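PDB 4ZPJ: extracellular ligand-binding receptor from Sphaerobacter thermophilus, which probably serves as the substrate-binding component of an ABC transporter and also binds zinc ions. Local coordinates for residues A[393-398]-A[412-417]; A[176-181]-A[284-289]; A[55-60]-A[94-99]. One frame throughout, in Å; residues are numbered along the deposited sequence.

Contacts 1 and 2 lie near each other, their centres about 11 Å apart, and touch where Ile394 packs against Tyr178 and Pro181, and Ile415 against Pro181. Contact 3 lies about 33 Å from contact 1, centre to centre, across the middle of the chain. Contacts 1 and 3 are partly buried strand pairs, antiparallel in residues 393-398 with 412-417 and parallel in 55-60 with 94-99; each combines backbone hydrogen bonds, apolar side chains and zinc-binding carboxylates. Contact 2 is fully buried among its touching residues, joins two loops 103 residues apart, and depends on one carboxylate gripping a hydroxyl and a backbone N-H.

Contact 1: residues A[393-398]-A[412-417]; sequences TILLCR and VDRIPD. With ZN (zinc ion), chain D.
Backbone hydrogen bonds set the register of 393-398 against 412-417, whose axes run at 160°. Ile394 and Ile415 form a hydrogen-bonded pair, Ile394 N giving to Ile415 O at 2.8 Å and Ile415 N answering to Ile394 O at 2.9 Å, nearly along the C=O axis. Leu396 N binds Asp413 O at 2.8 Å from above the carbonyl plane. Leu396 O is gripped twice, straight by Val412 N at 2.7 Å and weakly by Asp413 N at 3.3 Å, so one residue faces two.

The apolar contacts divide between the faces. Leu396 runs alongside Asp413 and obliquely across Ile415, its CG 4.0 Å from Ile415 CD1; helix 180-188 covers this side through Pro181, Ala182 and Tyr185. On the other face Leu395 and Arg414 lie side by side, Leu395 CD2 resting 3.7 Å from Arg414 CG. The extended Arg414 chain carries its guanidinium on to Asn313 and Asp314.

Water and metal mark the far end. A single water links Thr393 OG1 to Asp417 N, while the Asp417 carboxylate binds a zinc ion unevenly, OD1 at 2.0 Å being the closer oxygen. Arg382 gives OD1 a weak further hydrogen bond. The whole is an antiparallel beta hairpin of strands 390-401 and 407-418, interrupted by a classic beta bulge at Val412 and Asp413.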
loop_
_atom_site.group_PDB
_atom_site.type_symbol
_atom_site.label_atom_id
_atom_site.label_comp_id
_atom_site.label_asym_id
_atom_site.label_seq_id
_atom_site.Cartn_x
_atom_site.Cartn_y
_atom_site.Cartn_z
ATOM N N THR A 393 2.125 -3.651 11.345
ATOM C CA THR A 393 2.800 -2.594 12.061
ATOM C C THR A 393 2.868 -1.413 11.083
ATOM O O THR A 393 3.345 -1.577 9.977
ATOM C CB THR A 393 4.183 -3.078 12.557
ATOM O OG1 THR A 393 4.010 -4.105 13.556
ATOM C CG2 THR A 393 5.025 -1.944 13.168
ATOM N N ILE A 394 2.326 -0.260 11.455
ATOM C CA ILE A 394 2.450 0.932 10.636
ATOM C C ILE A 394 3.621 1.768 11.180
ATOM O O ILE A 394 3.739 1.885 12.383
ATOM C CB ILE A 394 1.176 1.772 10.679
ATOM C CG1 ILE A 394 -0.019 0.948 10.180
ATOM C CG2 ILE A 394 1.344 3.077 9.895
ATOM C CD1 ILE A 394 0.132 0.451 8.738
ATOM N N LEU A 395 4.452 2.342 10.280
ATOM C CA LEU A 395 5.634 3.105 10.635
ATOM C C LEU A 395 5.325 4.548 10.494
ATOM O O LEU A 395 4.839 4.968 9.457
ATOM C CB LEU A 395 6.840 2.752 9.757
ATOM C CG LEU A 395 7.109 1.225 9.787
ATOM C CD1 LEU A 395 8.057 0.748 8.703
ATOM C CD2 LEU A 395 7.537 0.646 11.104
ATOM N N LEU A 396 5.536 5.308 11.559
ATOM C CA LEU A 396 5.520 6.750 11.459
ATOM C C LEU A 396 6.923 7.256 11.165
ATOM O O LEU A 396 7.826 7.050 11.961
ATOM C CB LEU A 396 5.094 7.399 12.752
ATOM C CG LEU A 396 3.643 7.723 12.996
ATOM C CD1 LEU A 396 3.690 8.681 14.152
ATOM C CD2 LEU A 396 2.895 8.382 11.848
ATOM N N CYS A 397 7.058 8.008 10.088
ATOM C CA CYS A 397 8.334 8.405 9.605
ATOM C C CYS A 397 8.484 9.910 9.383
ATOM O O CYS A 397 7.508 10.671 9.325
ATOM C CB CYS A 397 8.568 7.722 8.298
ATOM S SG CYS A 397 8.771 5.952 8.462
ATOM N N ARG A 398 9.729 10.317 9.260
ATOM C CA ARG A 398 10.057 11.664 8.902
ATOM C C ARG A 398 11.117 11.608 7.838
ATOM O O ARG A 398 12.066 10.772 7.937
ATOM C CB ARG A 398 10.611 12.403 10.102
ATOM C CG ARG A 398 10.810 13.871 9.788
ATOM C CD ARG A 398 11.135 14.647 11.064
ATOM N NE ARG A 398 12.302 14.096 11.741
ATOM C CZ ARG A 398 12.722 14.478 12.947
ATOM N NH1 ARG A 398 12.057 15.422 13.586
ATOM N NH2 ARG A 398 13.815 13.914 13.502
ATOM N N VAL A 412 10.182 7.152 13.280
ATOM C CA VAL A 412 10.165 7.802 14.604
ATOM C C VAL A 412 9.319 7.053 15.625
ATOM O O VAL A 412 9.579 7.141 16.841
ATOM C CB VAL A 412 9.810 9.311 14.571
ATOM C CG1 VAL A 412 10.745 10.084 13.649
ATOM C CG2 VAL A 412 8.411 9.581 14.111
ATOM N N ASP A 413 8.371 6.262 15.142
ATOM C CA ASP A 413 7.433 5.586 15.977
ATOM C C ASP A 413 6.727 4.475 15.196
ATOM O O ASP A 413 6.663 4.499 13.936
ATOM C CB ASP A 413 6.390 6.554 16.494
ATOM C CG ASP A 413 5.846 6.175 17.854
ATOM O OD1 ASP A 413 6.294 5.192 18.483
ATOM O OD2 ASP A 413 4.980 6.930 18.327
ATOM N N ARG A 414 6.278 3.477 15.955
ATOM C CA ARG A 414 5.639 2.308 15.413
ATOM C C ARG A 414 4.280 2.110 16.032
ATOM O O ARG A 414 4.130 2.303 17.230
ATOM C CB ARG A 414 6.457 1.146 15.758
ATOM C CG ARG A 414 7.617 0.906 14.834
ATOM C CD ARG A 414 8.366 -0.383 15.224
ATOM N NE ARG A 414 9.560 -0.302 14.417
ATOM C CZ ARG A 414 10.754 0.082 14.826
ATOM N NH1 ARG A 414 11.006 0.329 16.128
ATOM N NH2 ARG A 414 11.726 0.108 13.922
ATOM N N ILE A 415 3.292 1.720 15.226
ATOM C CA ILE A 415 1.922 1.373 15.715
ATOM C C ILE A 415 1.710 -0.076 15.298
ATOM O O ILE A 415 1.541 -0.367 14.117
ATOM C CB ILE A 415 0.799 2.275 15.127
ATOM C CG1 ILE A 415 1.022 3.753 15.438
ATOM C CG2 ILE A 415 -0.552 1.944 15.753
ATOM C CD1 ILE A 415 1.961 4.454 14.495
ATOM N N PRO A 416 1.811 -1.006 16.238
ATOM C CA PRO A 416 1.635 -2.472 15.939
ATOM C C PRO A 416 0.160 -2.848 15.787
ATOM O O PRO A 416 -0.743 -2.141 16.299
ATOM C CB PRO A 416 2.181 -3.154 17.203
ATOM C CG PRO A 416 1.984 -2.144 18.297
ATOM C CD PRO A 416 2.206 -0.789 17.650
ATOM N N ASP A 417 -0.080 -3.930 15.079
ATOM C CA ASP A 417 -1.397 -4.555 15.067
ATOM C C ASP A 417 -2.493 -3.571 14.680
ATOM O O ASP A 417 -3.591 -3.558 15.221
ATOM C CB ASP A 417 -1.686 -5.206 16.400
ATOM C CG ASP A 417 -0.566 -6.202 16.814
ATOM O OD1 ASP A 417 -0.535 -7.360 16.432
ATOM O OD2 ASP A 417 0.249 -5.836 17.643
HETATM ZN ZN ZN D . 1.279 -7.979 16.958
HETATM O O HOH W 1 2.038 -5.727 14.060
#

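Contact 2: residues A[176-181]-A[284-289]; sequences GQYDAP and SGADVD
Asp179 carries most of the polar contact, and its CB is directed toward segment 284-289. With CG anti to the carbonyl carbon (chi1 -67°), the carboxylate is presented to Ser284, CG lying 3.8 Å from Ser284 CA. OD1 accepts from Gly285 N at 3.1 Å in a nearly straight bond of 166°. OD2 accepts from Ser284 OG at 2.9 Å. Both oxygens use their syn lone pairs, so the two donors enter the carboxylate from its open end, which fixes the rotation of the group.

Ser284 OG is also an acceptor: Ala286 N donates to it at 2.9 Å, closing an ST turn at the start of the loop that follows strand 281-283 of the four-stranded parallel sheet. Asp179 therefore ties the approach to helix 180-188 to the C-terminal end of that strand. Glu208 brings a like charge close to OD2, which might raise the proton affinity of the pair, while the two donors would tend to offset this.

Beside the carboxylate, Tyr178 holds CG in the crowded position between N and the carbonyl carbon (chi1 59°). Its ring meets Gly285 N and Ser284 OG at the edge, near the ring plane, and its OH ends 3.2 Å from Ala286 CB.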
loop_
_atom_site.group_PDB
_atom_site.type_symbol
_atom_site.label_atom_id
_atom_site.label_comp_id
_atom_site.label_asym_id
_atom_site.label_seq_id
_atom_site.Cartn_x
_atom_site.Cartn_y
_atom_site.Cartn_z
ATOM N N GLY A 176 -6.154 4.462 3.197
ATOM C CA GLY A 176 -6.116 5.192 4.428
ATOM C C GLY A 176 -5.451 4.505 5.621
ATOM O O GLY A 176 -5.194 5.143 6.670
ATOM N N GLN A 177 -5.188 3.217 5.513
ATOM C CA GLN A 177 -4.796 2.424 6.703
ATOM C C GLN A 177 -3.402 2.803 7.235
ATOM O O GLN A 177 -3.173 2.696 8.414
ATOM C CB GLN A 177 -4.876 0.913 6.370
ATOM C CG GLN A 177 -4.497 -0.060 7.471
ATOM C CD GLN A 177 -4.691 -1.537 7.116
ATOM O OE1 GLN A 177 -5.117 -1.837 6.037
ATOM N NE2 GLN A 177 -4.355 -2.456 8.047
ATOM N N TYR A 178 -2.467 3.216 6.375
ATOM C CA TYR A 178 -1.158 3.591 6.848
ATOM C C TYR A 178 -1.054 5.089 7.161
ATOM O O TYR A 178 -0.176 5.490 7.906
ATOM C CB TYR A 178 -0.025 3.076 5.929
ATOM C CG TYR A 178 -0.069 3.536 4.552
ATOM C CD1 TYR A 178 0.325 4.836 4.242
ATOM C CD2 TYR A 178 -0.509 2.703 3.516
ATOM C CE1 TYR A 178 0.242 5.310 2.953
ATOM C CE2 TYR A 178 -0.577 3.171 2.230
ATOM C CZ TYR A 178 -0.188 4.489 1.959
ATOM O OH TYR A 178 -0.195 5.038 0.717
ATOM N N ASP A 179 -2.007 5.884 6.673
ATOM C CA ASP A 179 -2.107 7.277 7.044
ATOM C C ASP A 179 -2.914 7.579 8.321
ATOM O O ASP A 179 -2.659 8.573 8.997
ATOM C CB ASP A 179 -2.628 8.088 5.845
ATOM C CG ASP A 179 -1.610 8.111 4.702
ATOM O OD1 ASP A 179 -0.384 8.192 5.054
ATOM O OD2 ASP A 179 -2.002 8.025 3.484
ATOM N N ALA A 180 -3.881 6.758 8.660
ATOM C CA ALA A 180 -4.744 7.060 9.770
ATOM C C ALA A 180 -3.964 7.208 11.082
ATOM O O ALA A 180 -4.263 8.108 11.840
ATOM C CB ALA A 180 -5.765 5.972 9.901
ATOM N N PRO A 181 -2.932 6.387 11.335
ATOM C CA PRO A 181 -2.172 6.598 12.626
ATOM C C PRO A 181 -1.465 7.932 12.720
ATOM O O PRO A 181 -1.175 8.409 13.834
ATOM C CB PRO A 181 -1.150 5.431 12.646
ATOM C CG PRO A 181 -1.826 4.376 11.790
ATOM C CD PRO A 181 -2.428 5.184 10.637
ATOM N N SER A 284 0.758 12.154 2.995
ATOM C CA SER A 284 0.556 10.724 2.963
ATOM C C SER A 284 1.899 10.042 2.743
ATOM O O SER A 284 2.756 10.540 1.977
ATOM C CB SER A 284 -0.387 10.349 1.821
ATOM O OG SER A 284 -0.234 8.997 1.470
ATOM N N GLY A 285 2.052 8.874 3.349
ATOM C CA GLY A 285 3.207 8.034 3.075
ATOM C C GLY A 285 3.402 7.730 1.623
ATOM O O GLY A 285 4.521 7.592 1.154
ATOM N N ALA A 286 2.323 7.669 0.866
ATOM C CA ALA A 286 2.472 7.483 -0.590
ATOM C C ALA A 286 3.184 8.642 -1.294
ATOM O O ALA A 286 3.899 8.469 -2.326
ATOM C CB ALA A 286 1.102 7.270 -1.202
ATOM N N ASP A 287 3.028 9.831 -0.727
ATOM C CA ASP A 287 3.477 11.053 -1.399
ATOM C C ASP A 287 4.971 11.237 -1.158
ATOM O O ASP A 287 5.608 12.017 -1.833
ATOM C CB ASP A 287 2.711 12.304 -0.886
ATOM C CG ASP A 287 1.297 12.509 -1.541
ATOM O OD1 ASP A 287 0.492 11.540 -1.633
ATOM O OD2 ASP A 287 0.994 13.685 -1.941
ATOM N N VAL A 288 5.536 10.551 -0.168
ATOM C CA VAL A 288 6.979 10.645 0.065
ATOM C C VAL A 288 7.668 9.275 -0.125
ATOM O O VAL A 288 8.730 8.989 0.447
ATOM C CB VAL A 288 7.299 11.259 1.448
ATOM C CG1 VAL A 288 6.855 12.710 1.485
ATOM C CG2 VAL A 288 6.671 10.467 2.581
ATOM N N ASP A 289 7.056 8.420 -0.930
ATOM C CA ASP A 289 7.607 7.110 -1.227
ATOM C C ASP A 289 8.999 7.243 -1.824
ATOM O O ASP A 289 9.299 8.196 -2.561
ATOM C CB ASP A 289 6.719 6.352 -2.224
ATOM C CG ASP A 289 7.235 4.889 -2.495
ATOM O OD1 ASP A 289 7.290 4.099 -1.533
ATOM O OD2 ASP A 289 7.602 4.546 -3.642
#

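Contact 3: residues A[55-60]-A[94-99]; sequences IRIGVL and VELIIE. With ZN (zinc ion), chain L; ZN (zinc ion), chain H.
Strands 55-60 and 94-99 run parallel, their axes 4.7 Å apart at closest approach and inclined by 25°, with every residue from Ile55 to Leu60 paired in turn with Val94 to Glu99. Five hydrogen bonds alternate in direction along the seam. The Glu99 N bond to Val59 O, 2.7 Å long, lies almost on the C=O axis, whereas Ile57 N reaches Glu95 O from above the carbonyl plane.

The face of Ile57 and Val59 is wholly apolar. Ile57 crosses Val94 obliquely, CD1 only 3.4 Å from Val94 CG1, a tighter than usual carbon contact. Leu96 lies alongside Ile57, placing CD2 3.9 Å from Ile57 CB, and Val59 CB meets Ile98 CG1 at the same distance, 3.9 Å. Helix 68-84 covers Leu96 and Ile98.

On the reverse face Arg56 and Glu95 run side by side, CG to CG 3.7 Å, but their flat ends stand 86° apart and form no salt bridge: Arg56 NE turns to Arg120 O, while Glu95 OE1 binds a zinc ion at 2.2 Å. Glu99, bent at chi2, holds a second zinc with both oxygens and is bonded by Lys111 of helix 105-117, which also covers Ile97. Strand 55-61, helix 68-84 and strand 92-100 make a beta-alpha-beta crossover, the building unit of the Rossmann-like lobes of periplasmic binding proteins.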
loop_
_atom_site.group_PDB
_atom_site.type_symbol
_atom_site.label_atom_id
_atom_site.label_comp_id
_atom_site.label_asym_id
_atom_site.label_seq_id
_atom_site.Cartn_x
_atom_site.Cartn_y
_atom_site.Cartn_z
ATOM N N ILE A 55 2.843 -26.360 -9.083
ATOM C CA ILE A 55 1.931 -25.519 -8.363
ATOM C C ILE A 55 1.758 -24.304 -9.233
ATOM O O ILE A 55 2.694 -23.568 -9.429
ATOM C CB ILE A 55 2.530 -25.161 -7.013
ATOM C CG1 ILE A 55 2.586 -26.405 -6.123
ATOM C CG2 ILE A 55 1.706 -24.094 -6.300
ATOM C CD1 ILE A 55 3.285 -26.170 -4.794
ATOM N N ARG A 56 0.569 -24.098 -9.768
ATOM C CA ARG A 56 0.335 -22.994 -10.675
ATOM C C ARG A 56 -0.309 -21.784 -10.018
ATOM O O ARG A 56 -1.409 -21.833 -9.500
ATOM C CB ARG A 56 -0.509 -23.464 -11.848
ATOM C CG ARG A 56 0.234 -24.300 -12.886
ATOM C CD ARG A 56 -0.709 -24.763 -14.009
ATOM N NE ARG A 56 -1.924 -25.391 -13.458
ATOM C CZ ARG A 56 -2.048 -26.674 -13.107
ATOM N NH1 ARG A 56 -1.034 -27.518 -13.292
ATOM N NH2 ARG A 56 -3.204 -27.116 -12.568
ATOM N N ILE A 57 0.382 -20.668 -10.098
ATOM C CA ILE A 57 -0.022 -19.468 -9.491
ATOM C C ILE A 57 -0.173 -18.329 -10.490
ATOM O O ILE A 57 0.780 -17.945 -11.167
ATOM C CB ILE A 57 1.029 -19.042 -8.489
ATOM C CG1 ILE A 57 1.145 -20.118 -7.413
ATOM C CG2 ILE A 57 0.608 -17.721 -7.888
ATOM C CD1 ILE A 57 2.323 -19.892 -6.499
ATOM N N GLY A 58 -1.364 -17.773 -10.558
ATOM C CA GLY A 58 -1.625 -16.687 -11.497
ATOM C C GLY A 58 -1.230 -15.381 -10.884
ATOM O O GLY A 58 -1.372 -15.197 -9.684
ATOM N N VAL A 59 -0.701 -14.483 -11.684
ATOM C CA VAL A 59 -0.422 -13.145 -11.221
ATOM C C VAL A 59 -1.047 -12.191 -12.198
ATOM O O VAL A 59 -0.724 -12.208 -13.423
ATOM C CB VAL A 59 1.088 -12.902 -11.168
ATOM C CG1 VAL A 59 1.402 -11.457 -10.746
ATOM C CG2 VAL A 59 1.723 -13.924 -10.240
ATOM N N LEU A 60 -1.970 -11.389 -11.693
ATOM C CA LEU A 60 -2.667 -10.400 -12.547
ATOM C C LEU A 60 -2.189 -9.043 -12.070
ATOM O O LEU A 60 -2.406 -8.671 -10.899
ATOM C CB LEU A 60 -4.180 -10.479 -12.343
ATOM C CG LEU A 60 -4.992 -9.481 -13.193
ATOM C CD1 LEU A 60 -5.077 -9.977 -14.627
ATOM C CD2 LEU A 60 -6.413 -9.304 -12.672
ATOM N N VAL A 94 6.943 -24.418 -8.283
ATOM C CA VAL A 94 5.975 -23.358 -8.564
ATOM C C VAL A 94 6.150 -22.877 -9.995
ATOM O O VAL A 94 7.261 -22.803 -10.488
ATOM C CB VAL A 94 6.187 -22.129 -7.658
ATOM C CG1 VAL A 94 5.157 -21.052 -7.969
ATOM C CG2 VAL A 94 6.075 -22.510 -6.207
ATOM N N GLU A 95 5.060 -22.568 -10.674
ATOM C CA GLU A 95 5.171 -21.756 -11.859
ATOM C C GLU A 95 4.225 -20.562 -11.833
ATOM O O GLU A 95 3.011 -20.696 -11.709
ATOM C CB GLU A 95 5.049 -22.576 -13.153
ATOM C CG GLU A 95 3.789 -23.383 -13.320
ATOM C CD GLU A 95 3.789 -24.215 -14.599
ATOM O OE1 GLU A 95 2.873 -24.011 -15.424
ATOM O OE2 GLU A 95 4.707 -25.063 -14.796
ATOM N N LEU A 96 4.822 -19.395 -11.959
ATOM C CA LEU A 96 4.091 -18.164 -12.083
ATOM C C LEU A 96 3.609 -17.914 -13.492
ATOM O O LEU A 96 4.387 -17.922 -14.403
ATOM C CB LEU A 96 5.024 -17.038 -11.742
ATOM C CG LEU A 96 5.500 -17.027 -10.326
ATOM C CD1 LEU A 96 6.307 -15.752 -10.154
ATOM C CD2 LEU A 96 4.347 -17.098 -9.361
ATOM N N ILE A 97 2.321 -17.697 -13.652
ATOM C CA ILE A 97 1.737 -17.308 -14.915
ATOM C C ILE A 97 1.301 -15.844 -14.749
ATOM O O ILE A 97 0.411 -15.538 -13.939
ATOM C CB ILE A 97 0.552 -18.209 -15.336
ATOM C CG1 ILE A 97 1.030 -19.626 -15.698
ATOM C CG2 ILE A 97 -0.089 -17.666 -16.623
ATOM C CD1 ILE A 97 1.030 -20.577 -14.549
ATOM N N ILE A 98 1.973 -14.952 -15.468
ATOM C CA ILE A 98 1.820 -13.527 -15.286
ATOM C C ILE A 98 0.994 -12.955 -16.430
ATOM O O ILE A 98 1.360 -13.110 -17.607
ATOM C CB ILE A 98 3.166 -12.758 -15.238
ATOM C CG1 ILE A 98 3.905 -12.889 -13.902
ATOM C CG2 ILE A 98 2.943 -11.250 -15.417
ATOM C CD1 ILE A 98 4.374 -14.267 -13.543
ATOM N N GLU A 99 -0.093 -12.261 -16.079
ATOM C CA GLU A 99 -0.889 -11.518 -17.044
ATOM C C GLU A 99 -0.992 -10.035 -16.731
ATOM O O GLU A 99 -1.292 -9.615 -15.579
ATOM C CB GLU A 99 -2.268 -12.138 -17.121
ATOM C CG GLU A 99 -2.245 -13.535 -17.729
ATOM C CD GLU A 99 -1.777 -13.529 -19.147
ATOM O OE1 GLU A 99 -1.851 -12.436 -19.772
ATOM O OE2 GLU A 99 -1.352 -14.603 -19.660
HETATM ZN ZN ZN L . 3.919 -23.981 -17.393
HETATM ZN ZN ZN H . -0.759 -13.730 -21.710
HETATM O O HOH W 2 1.253 -14.132 -20.506
HETATM O O HOH W 3 -2.240 -13.471 -22.218
HETATM O O HOH W 4 5.560 -24.099 -16.800
#